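Local coordinates for glutamine synthetase (Helicobacter pylori, PDB 5ZLI), which belongs to the class I beta glutamine synthetases and assembles from twelve copies of a chain with a beta-grasp domain and a catalytic domain, at residues Val133-Ala138 with His281-Lys286; Ile144-Lys149 with Val161-Gly166; Lys298-Phe303 with Asn362-Glu367. All coordinates share one frame; numbering follows the deposited sequence.

Contact 1. Residues Val133-Ala138 with His281-Lys286; sequences VAYFGA and HVSVWK
Tyr-135 turns one edge toward a face of the Trp-285 indole. Its CE2 lies 3.7 Å above the indole plane, offset toward the rim, and its CD2 is 3.4 Å from Trp-285 CD1. The planes meet at 82°, a T-shaped pair centred on the five-membered ring. Over the centre of one face of the Tyr-135 ring sits Val-133 CG1, from two residues back on the same strand. At the edge of the indole, NE1 points at Ser-283 OG, close to the ring plane; the bond as modelled is too short at 2.5 Å, and its exact length is doubtful. That OG also lies 3.5 Å from Tyr-135 CB. The Ser-283 hydroxyl is placed there by chi1 of 64°, between its own backbone N and carbonyl carbon.

The backbones run antiparallel as neighbouring strands of the large mixed sheet of the glutamine synthetase catalytic domain. Val-133 with Trp-285, Tyr-135 with Ser-283 and Gly-137 with His-281 are hydrogen-bonded pairs. Each makes two N-H to O bonds, for example from Tyr-135 N to Ser-283 O, 2.7 Å. Ala-134 with Val-284 and Phe-136 with Val-282 are the non-hydrogen-bonded pairs between them. Here Phe-136 CA and Val-282 CA make CA-H...O contacts to His-281 O and Tyr-135 O, respectively.

The side chains of Ala-134, Phe-136, Val-282 and Val-284 share the face away from the Tyr-Trp pair. Phe-136 and Val-282 lie side by side and point the same way, with Phe-136 CE2 3.6 Å from Val-282 CG1. Beyond them, helix 238-258 packs on Phe-136 and helix 302-313 on Val-282 and Val-284, while Phe-381 stacks on the Phe-136 ring. At the far end of the pairing, His-281 CB comes within 3.5 Å of Gly-137 O.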
loop_
_atom_site.group_PDB
_atom_site.type_symbol
_atom_site.label_atom_id
_atom_site.label_comp_id
_atom_site.label_asym_id
_atom_site.label_seq_id
_atom_site.Cartn_x
_atom_site.Cartn_y
_atom_site.Cartn_z
ATOM N N VAL B 133 -31.061 -58.998 -18.407
ATOM C CA VAL B 133 -30.666 -57.665 -17.998
ATOM C C VAL B 133 -29.346 -57.780 -17.262
ATOM O O VAL B 133 -29.016 -58.844 -16.736
ATOM C CB VAL B 133 -31.741 -57.028 -17.095
ATOM C CG1 VAL B 133 -31.438 -55.553 -16.886
ATOM C CG2 VAL B 133 -33.131 -57.244 -17.651
ATOM N N ALA B 134 -28.546 -56.718 -17.296
ATOM C CA ALA B 134 -27.365 -56.608 -16.443
ATOM C C ALA B 134 -27.489 -55.297 -15.683
ATOM O O ALA B 134 -27.426 -54.224 -16.292
ATOM C CB ALA B 134 -26.060 -56.668 -17.230
ATOM N N TYR B 135 -27.720 -55.382 -14.369
ATOM C CA TYR B 135 -27.966 -54.200 -13.550
ATOM C C TYR B 135 -26.667 -53.658 -12.975
ATOM O O TYR B 135 -25.903 -54.409 -12.358
ATOM C CB TYR B 135 -28.925 -54.543 -12.412
ATOM C CG TYR B 135 -30.350 -54.713 -12.848
ATOM C CD1 TYR B 135 -31.112 -53.610 -13.199
ATOM C CD2 TYR B 135 -30.954 -55.971 -12.893
ATOM C CE1 TYR B 135 -32.442 -53.739 -13.593
ATOM C CE2 TYR B 135 -32.293 -56.115 -13.279
ATOM C CZ TYR B 135 -33.031 -54.983 -13.632
ATOM O OH TYR B 135 -34.349 -55.061 -14.019
ATOM N N PHE B 136 -26.450 -52.341 -13.128
ATOM C CA PHE B 136 -25.270 -51.665 -12.585
ATOM C C PHE B 136 -25.689 -50.488 -11.720
ATOM O O PHE B 136 -26.558 -49.702 -12.110
ATOM C CB PHE B 136 -24.326 -51.073 -13.661
ATOM C CG PHE B 136 -23.450 -52.067 -14.347
ATOM C CD1 PHE B 136 -23.970 -52.947 -15.279
ATOM C CD2 PHE B 136 -22.096 -52.120 -14.069
ATOM C CE1 PHE B 136 -23.142 -53.853 -15.915
ATOM C CE2 PHE B 136 -21.275 -53.034 -14.700
ATOM C CZ PHE B 136 -21.796 -53.890 -15.617
ATOM N N GLY B 137 -24.968 -50.304 -10.616
ATOM C CA GLY B 137 -25.223 -49.225 -9.686
ATOM C C GLY B 137 -23.958 -48.588 -9.145
ATOM O O GLY B 137 -23.298 -49.163 -8.279
ATOM N N ALA B 138 -23.641 -47.380 -9.605
ATOM C CA ALA B 138 -22.378 -46.716 -9.300
ATOM C C ALA B 138 -22.533 -45.714 -8.156
ATOM O O ALA B 138 -23.536 -44.993 -8.068
ATOM C CB ALA B 138 -21.827 -45.993 -10.537
ATOM N N HIS B 281 -21.700 -51.643 -8.438
ATOM C CA HIS B 281 -22.430 -52.818 -7.986
ATOM C C HIS B 281 -23.042 -53.540 -9.185
ATOM O O HIS B 281 -23.759 -52.916 -9.979
ATOM C CB HIS B 281 -23.537 -52.419 -6.991
ATOM C CG HIS B 281 -23.046 -51.903 -5.664
ATOM N ND1 HIS B 281 -23.742 -52.116 -4.488
ATOM C CD2 HIS B 281 -21.947 -51.185 -5.323
ATOM C CE1 HIS B 281 -23.090 -51.559 -3.480
ATOM N NE2 HIS B 281 -21.996 -50.989 -3.959
ATOM N N VAL B 282 -22.787 -54.853 -9.315
ATOM C CA VAL B 282 -23.341 -55.600 -10.447
ATOM C C VAL B 282 -24.297 -56.703 -9.983
ATOM O O VAL B 282 -24.119 -57.309 -8.924
ATOM C CB VAL B 282 -22.224 -56.210 -11.336
ATOM C CG1 VAL B 282 -21.273 -55.144 -11.830
ATOM C CG2 VAL B 282 -21.477 -57.275 -10.567
ATOM N N SER B 283 -25.333 -56.941 -10.780
ATOM C CA SER B 283 -26.083 -58.194 -10.743
ATOM C C SER B 283 -26.528 -58.465 -12.173
ATOM O O SER B 283 -26.816 -57.534 -12.939
ATOM C CB SER B 283 -27.348 -58.195 -9.842
ATOM O OG SER B 283 -28.392 -57.297 -10.258
ATOM N N VAL B 284 -26.591 -59.742 -12.529
ATOM C CA VAL B 284 -27.160 -60.164 -13.798
ATOM C C VAL B 284 -28.456 -60.897 -13.492
ATOM O O VAL B 284 -28.455 -61.845 -12.698
ATOM C CB VAL B 284 -26.185 -61.060 -14.566
ATOM C CG1 VAL B 284 -26.775 -61.423 -15.889
ATOM C CG2 VAL B 284 -24.855 -60.370 -14.713
ATOM N N TRP B 285 -29.544 -60.509 -14.158
ATOM C CA TRP B 285 -30.834 -61.153 -13.973
ATOM C C TRP B 285 -31.292 -61.736 -15.301
ATOM O O TRP B 285 -30.858 -61.317 -16.378
ATOM C CB TRP B 285 -31.912 -60.197 -13.451
ATOM C CG TRP B 285 -31.613 -59.612 -12.120
ATOM C CD1 TRP B 285 -30.419 -59.126 -11.694
ATOM C CD2 TRP B 285 -32.514 -59.481 -11.020
ATOM N NE1 TRP B 285 -30.521 -58.678 -10.404
ATOM C CE2 TRP B 285 -31.799 -58.893 -9.965
ATOM C CE3 TRP B 285 -33.856 -59.805 -10.825
ATOM C CZ2 TRP B 285 -32.378 -58.619 -8.728
ATOM C CZ3 TRP B 285 -34.432 -59.534 -9.604
ATOM C CH2 TRP B 285 -33.693 -58.949 -8.566
ATOM N N LYS B 286 -32.160 -62.733 -15.218
ATOM C CA LYS B 286 -32.763 -63.305 -16.411
ATOM C C LYS B 286 -34.128 -63.823 -16.021
ATOM O O LYS B 286 -34.267 -64.490 -14.995
ATOM C CB LYS B 286 -31.913 -64.428 -17.030
ATOM C CG LYS B 286 -32.488 -65.075 -18.314
ATOM C CD LYS B 286 -31.531 -66.165 -18.819
ATOM C CE LYS B 286 -31.938 -66.811 -20.150
ATOM N NZ LYS B 286 -32.876 -67.951 -19.981
#

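Contact 2. Residues Ile144-Lys149 with Val161-Gly166; sequences IFDSIK and VDSEEG
Phe-145 lies against Val-161 just before a classic beta bulge, in which Asp-146 and Ser-147 both face Asp-162. The bulge stands where strand 133-145 gives way to the hairpin of strands 147-153 and 156-162. Val-161 CB sits 4.0 Å from the centroid of the Phe-145 ring, almost on its normal, a CH-pi contact over the face. Ser-163 CB comes to the edge of the same ring. Tyr-479 of a neighbouring subunit also packs on Phe-145.

At Asp-146 the backbone N gives a 2.8 Å bond to Asp-162 O. The same oxygen takes a longer bond from Ser-147 N, 3.3 Å, so two successive N-H groups grip one carbonyl. Asp-146 OD1 forms a salt bridge with Lys-261, and OD2 reaches across to 2.9 Å from Glu-164 N. Lys-261 probably offsets the charge of Asp-146, whose OD2 has Asp-162 OD2 at 5.1 Å and Glu-164 OE1 at 5.2 Å.

Ser-147 O then accepts from Asp-162 N at 2.9 Å, and Val-161 CA makes a CA-H...O contact with that oxygen. The CB atoms of Ser-147 and Asp-162 lie alongside on one face of the hairpin. On the other, Ile-148 pairs with Val-161. With chi1 of 164°, CG1 of Ile-148 stands anti to its backbone N, and CD1 beyond it meets Val-161 CG1 at 3.8 Å.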
loop_
_atom_site.group_PDB
_atom_site.type_symbol
_atom_site.label_atom_id
_atom_site.label_comp_id
_atom_site.label_asym_id
_atom_site.label_seq_id
_atom_site.Cartn_x
_atom_site.Cartn_y
_atom_site.Cartn_z
ATOM N N ILE B 144 -16.025 -31.105 -3.545
ATOM C CA ILE B 144 -16.463 -29.770 -3.854
ATOM C C ILE B 144 -15.436 -28.843 -3.266
ATOM O O ILE B 144 -15.278 -28.776 -2.045
ATOM C CB ILE B 144 -17.852 -29.474 -3.317
ATOM C CG1 ILE B 144 -18.844 -30.364 -4.073
ATOM C CG2 ILE B 144 -18.099 -27.946 -3.372
ATOM C CD1 ILE B 144 -20.294 -29.946 -3.959
ATOM N N PHE B 145 -14.676 -28.204 -4.125
ATOM C CA PHE B 145 -13.634 -27.294 -3.699
ATOM C C PHE B 145 -14.080 -25.836 -3.841
ATOM O O PHE B 145 -15.104 -25.523 -4.453
ATOM C CB PHE B 145 -12.359 -27.603 -4.488
ATOM C CG PHE B 145 -11.738 -28.963 -4.162
ATOM C CD1 PHE B 145 -11.438 -29.312 -2.829
ATOM C CD2 PHE B 145 -11.433 -29.868 -5.177
ATOM C CE1 PHE B 145 -10.857 -30.531 -2.519
ATOM C CE2 PHE B 145 -10.843 -31.096 -4.880
ATOM C CZ PHE B 145 -10.557 -31.428 -3.556
ATOM N N ASP B 146 -13.320 -24.939 -3.208
ATOM C CA ASP B 146 -13.525 -23.502 -3.409
ATOM C C ASP B 146 -12.741 -22.987 -4.599
ATOM O O ASP B 146 -13.208 -22.103 -5.329
ATOM C CB ASP B 146 -13.137 -22.694 -2.159
ATOM C CG ASP B 146 -13.968 -23.054 -0.960
ATOM O OD1 ASP B 146 -15.159 -23.374 -1.172
ATOM O OD2 ASP B 146 -13.454 -22.995 0.182
ATOM N N SER B 147 -11.546 -23.528 -4.780
ATOM C CA SER B 147 -10.598 -23.020 -5.746
ATOM C C SER B 147 -9.716 -24.143 -6.257
ATOM O O SER B 147 -9.380 -25.085 -5.536
ATOM C CB SER B 147 -9.723 -21.934 -5.113
ATOM O OG SER B 147 -8.659 -21.536 -5.970
ATOM N N ILE B 148 -9.326 -24.016 -7.509
ATOM C CA ILE B 148 -8.326 -24.880 -8.100
ATOM C C ILE B 148 -7.438 -23.972 -8.941
ATOM O O ILE B 148 -7.945 -23.068 -9.601
ATOM C CB ILE B 148 -8.979 -26.030 -8.895
ATOM C CG1 ILE B 148 -7.960 -26.693 -9.823
ATOM C CG2 ILE B 148 -10.249 -25.567 -9.539
ATOM C CD1 ILE B 148 -6.788 -27.319 -9.060
ATOM N N LYS B 149 -6.119 -24.084 -8.779
ATOM C CA LYS B 149 -5.178 -23.245 -9.520
ATOM C C LYS B 149 -4.113 -24.144 -10.112
ATOM O O LYS B 149 -3.543 -24.977 -9.403
ATOM C CB LYS B 149 -4.520 -22.182 -8.638
ATOM C CG LYS B 149 -5.482 -21.160 -8.032
ATOM C CD LYS B 149 -4.743 -19.904 -7.573
ATOM C CE LYS B 149 -5.522 -19.199 -6.454
ATOM N NZ LYS B 149 -4.756 -18.080 -5.825
ATOM N N VAL B 161 -5.584 -27.072 -4.839
ATOM C CA VAL B 161 -6.995 -27.048 -4.518
ATOM C C VAL B 161 -7.115 -26.314 -3.198
ATOM O O VAL B 161 -6.179 -26.286 -2.393
ATOM C CB VAL B 161 -7.568 -28.464 -4.428
ATOM C CG1 VAL B 161 -7.537 -29.071 -5.793
ATOM C CG2 VAL B 161 -6.751 -29.270 -3.468
ATOM N N ASP B 162 -8.272 -25.717 -2.959
ATOM C CA ASP B 162 -8.474 -25.050 -1.696
ATOM C C ASP B 162 -9.918 -25.258 -1.297
ATOM O O ASP B 162 -10.810 -25.340 -2.145
ATOM C CB ASP B 162 -8.127 -23.565 -1.745
ATOM C CG ASP B 162 -7.658 -23.033 -0.391
ATOM O OD1 ASP B 162 -6.544 -23.421 0.033
ATOM O OD2 ASP B 162 -8.397 -22.253 0.259
ATOM N N SER B 163 -10.117 -25.372 0.014
ATOM C CA SER B 163 -11.406 -25.635 0.619
ATOM C C SER B 163 -11.414 -25.000 1.991
ATOM O O SER B 163 -10.372 -24.907 2.648
ATOM C CB SER B 163 -11.688 -27.129 0.778
ATOM O OG SER B 163 -13.058 -27.325 1.100
ATOM N N GLU B 164 -12.597 -24.559 2.421
ATOM C CA GLU B 164 -12.672 -23.976 3.743
ATOM C C GLU B 164 -12.453 -25.012 4.829
ATOM O O GLU B 164 -11.992 -24.662 5.923
ATOM C CB GLU B 164 -14.006 -23.293 3.935
ATOM C CG GLU B 164 -13.999 -22.374 5.123
ATOM C CD GLU B 164 -15.138 -21.413 5.060
ATOM O OE1 GLU B 164 -16.184 -21.799 4.479
ATOM O OE2 GLU B 164 -14.977 -20.278 5.567
ATOM N N GLU B 165 -12.747 -26.275 4.537
ATOM C CA GLU B 165 -12.616 -27.371 5.483
ATOM C C GLU B 165 -11.192 -27.902 5.600
ATOM O O GLU B 165 -10.941 -28.757 6.449
ATOM C CB GLU B 165 -13.523 -28.510 5.047
ATOM C CG GLU B 165 -14.957 -28.106 4.722
ATOM C CD GLU B 165 -15.897 -29.315 4.646
ATOM O OE1 GLU B 165 -15.405 -30.450 4.821
ATOM O OE2 GLU B 165 -17.120 -29.147 4.393
ATOM N N GLY B 166 -10.275 -27.477 4.736
ATOM C CA GLY B 166 -8.979 -28.122 4.666
ATOM C C GLY B 166 -8.093 -27.781 5.850
ATOM O O GLY B 166 -8.002 -26.631 6.273
#

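Contact 3. Residues Lys298-Phe303 with Asn362-Glu367; sequences KGLSEF and NSARFE
Ala-364, whose methyl group meets Gly-299 and Leu-300, has its carbonyl O held by a hydrogen bond from the side-chain ND2 of Asn-290. That bond lies outside the two segments. Across the contact, Gly-299 O lies 3.7 Å from Ala-364 CB. Gly-299 itself has a positive phi of 89°, at which a CB would press on the preceding carbonyl O.

Leu-300 carries most of the contact. Its CB points toward the facing segment, and chi1 of -62° sets CG anti to its own carbonyl carbon. From CG the two methyls go to different places. CD1 meets the ring of Phe-366, with CE2 at 3.4 Å and CZ at 3.9 Å. CD2 turns to the backbone and lies 4.0 Å from Arg-365 O, with Ala-364 CB a little farther, at 4.3 Å. Phe-366 reaches back with the end of its ring, and the two side chains cross at a slant.

In the catalytic domain this packs the loop before helix 302-313 against the start of strand 366-368 and the loop residues leading into it. Ser-301 is the N-cap of that helix, its OG accepting from Ala-304 N. The Phe-366 ring also touches Ala-304 and Leu-308 of the helix, and the Phe-366 backbone bonds to that of Val-282. Ile-355 and Ile-359 add to the apolar surroundings of Leu-300. The direct contact is van der Waals packing of methyls against a ring, a methyl and backbone oxygens, with no polar bond between the segments. Each bonds elsewhere, the Ser-301 backbone to Phe-292 and Ala-364 O to Asn-290.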
loop_
_atom_site.group_PDB
_atom_site.type_symbol
_atom_site.label_atom_id
_atom_site.label_comp_id
_atom_site.label_asym_id
_atom_site.label_seq_id
_atom_site.Cartn_x
_atom_site.Cartn_y
_atom_site.Cartn_z
ATOM N N LYS B 298 -21.573 -67.277 0.271
ATOM C CA LYS B 298 -22.381 -66.369 1.091
ATOM C C LYS B 298 -23.577 -65.724 0.384
ATOM O O LYS B 298 -23.693 -64.497 0.333
ATOM C CB LYS B 298 -21.479 -65.305 1.711
ATOM C CG LYS B 298 -20.522 -65.915 2.735
ATOM C CD LYS B 298 -19.398 -64.971 3.114
ATOM C CE LYS B 298 -18.557 -65.537 4.253
ATOM N NZ LYS B 298 -17.368 -64.673 4.529
ATOM N N GLY B 299 -24.470 -66.538 -0.165
ATOM C CA GLY B 299 -25.639 -66.030 -0.839
ATOM C C GLY B 299 -25.410 -65.752 -2.300
ATOM O O GLY B 299 -26.187 -65.005 -2.910
ATOM N N LEU B 300 -24.365 -66.327 -2.879
ATOM C CA LEU B 300 -24.029 -66.087 -4.264
ATOM C C LEU B 300 -24.012 -67.407 -5.011
ATOM O O LEU B 300 -23.687 -68.446 -4.440
ATOM C CB LEU B 300 -22.653 -65.449 -4.372
ATOM C CG LEU B 300 -22.544 -64.083 -3.690
ATOM C CD1 LEU B 300 -21.062 -63.757 -3.511
ATOM C CD2 LEU B 300 -23.315 -62.959 -4.426
ATOM N N SER B 301 -24.294 -67.351 -6.301
ATOM C CA SER B 301 -24.388 -68.558 -7.099
ATOM C C SER B 301 -23.061 -68.909 -7.763
ATOM O O SER B 301 -22.158 -68.079 -7.903
ATOM C CB SER B 301 -25.506 -68.406 -8.135
ATOM O OG SER B 301 -25.361 -67.229 -8.914
ATOM N N GLU B 302 -22.940 -70.186 -8.137
ATOM C CA GLU B 302 -21.854 -70.613 -9.021
ATOM C C GLU B 302 -21.756 -69.680 -10.226
ATOM O O GLU B 302 -20.666 -69.250 -10.609
ATOM C CB GLU B 302 -22.092 -72.075 -9.446
ATOM C CG GLU B 302 -21.369 -72.561 -10.706
ATOM C CD GLU B 302 -21.973 -73.864 -11.283
ATOM O OE1 GLU B 302 -22.805 -74.504 -10.591
ATOM O OE2 GLU B 302 -21.615 -74.244 -12.432
ATOM N N PHE B 303 -22.906 -69.316 -10.794
ATOM C CA PHE B 303 -22.942 -68.382 -11.911
ATOM C C PHE B 303 -22.235 -67.076 -11.557
ATOM O O PHE B 303 -21.413 -66.571 -12.333
ATOM C CB PHE B 303 -24.401 -68.136 -12.296
ATOM C CG PHE B 303 -24.580 -67.219 -13.462
ATOM C CD1 PHE B 303 -24.473 -67.697 -14.757
ATOM C CD2 PHE B 303 -24.861 -65.880 -13.275
ATOM C CE1 PHE B 303 -24.641 -66.853 -15.851
ATOM C CE2 PHE B 303 -25.028 -65.028 -14.364
ATOM C CZ PHE B 303 -24.915 -65.523 -15.652
ATOM N N ASN B 362 -33.131 -60.944 -3.742
ATOM C CA ASN B 362 -33.328 -59.814 -4.643
ATOM C C ASN B 362 -32.128 -58.893 -4.710
ATOM O O ASN B 362 -31.991 -58.147 -5.682
ATOM C CB ASN B 362 -34.559 -58.997 -4.226
ATOM C CG ASN B 362 -35.860 -59.630 -4.671
ATOM O OD1 ASN B 362 -35.867 -60.500 -5.537
ATOM N ND2 ASN B 362 -36.972 -59.202 -4.071
ATOM N N SER B 363 -31.271 -58.904 -3.697
ATOM C CA SER B 363 -30.169 -57.958 -3.634
ATOM C C SER B 363 -28.802 -58.581 -3.842
ATOM O O SER B 363 -27.804 -57.849 -3.814
ATOM C CB SER B 363 -30.166 -57.251 -2.272
ATOM O OG SER B 363 -29.637 -58.115 -1.280
ATOM N N ALA B 364 -28.718 -59.885 -4.079
ATOM C CA ALA B 364 -27.410 -60.497 -4.217
ATOM C C ALA B 364 -26.639 -59.804 -5.332
ATOM O O ALA B 364 -27.201 -59.488 -6.386
ATOM C CB ALA B 364 -27.547 -61.986 -4.485
ATOM N N ARG B 365 -25.369 -59.511 -5.066
ATOM C CA ARG B 365 -24.607 -58.647 -5.953
ATOM C C ARG B 365 -23.166 -58.632 -5.489
ATOM O O ARG B 365 -22.859 -58.973 -4.345
ATOM C CB ARG B 365 -25.154 -57.215 -5.956
ATOM C CG ARG B 365 -24.365 -56.291 -5.044
ATOM C CD ARG B 365 -25.179 -55.171 -4.494
ATOM N NE ARG B 365 -25.002 -55.067 -3.050
ATOM C CZ ARG B 365 -25.757 -54.297 -2.275
ATOM N NH1 ARG B 365 -26.727 -53.580 -2.829
ATOM N NH2 ARG B 365 -25.550 -54.248 -0.959
ATOM N N PHE B 366 -22.288 -58.204 -6.384
ATOM C CA PHE B 366 -20.946 -57.809 -5.990
ATOM C C PHE B 366 -20.831 -56.288 -5.996
ATOM O O PHE B 366 -21.663 -55.582 -6.573
ATOM C CB PHE B 366 -19.898 -58.394 -6.932
ATOM C CG PHE B 366 -19.840 -59.875 -6.930
ATOM C CD1 PHE B 366 -20.152 -60.591 -8.067
ATOM C CD2 PHE B 366 -19.412 -60.563 -5.805
ATOM C CE1 PHE B 366 -20.058 -61.982 -8.076
ATOM C CE2 PHE B 366 -19.322 -61.954 -5.805
ATOM C CZ PHE B 366 -19.644 -62.663 -6.943
ATOM N N GLU B 367 -19.800 -55.785 -5.325
ATOM C CA GLU B 367 -19.379 -54.397 -5.475
ATOM C C GLU B 367 -17.896 -54.358 -5.827
ATOM O O GLU B 367 -17.063 -54.882 -5.078
ATOM C CB GLU B 367 -19.663 -53.584 -4.216
ATOM C CG GLU B 367 -18.915 -52.248 -4.179
ATOM C CD GLU B 367 -18.907 -51.628 -2.794
ATOM O OE1 GLU B 367 -19.996 -51.229 -2.306
ATOM O OE2 GLU B 367 -17.820 -51.605 -2.171
#

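How the contacts relate
All three contacts are buried, but they differ in place and chemistry. Contact 1 is nearest the centre of the chain and is a regular strand pairing. Contact 3 lies beside it, with centres about 11 Å apart. Strand 278-286 lies between strands 133-145 and 366-368 in one sheet and so serves both contacts. Contact 3 is almost wholly apolar. Contact 2 stands on the opposite side of the chain's centre, its centre about 36 Å from that of contact 1. Contacts 1 and 2 both use strand 133-145. Contact 2 mixes a bulge with charged groups and alone touches other subunits of the dodecamer.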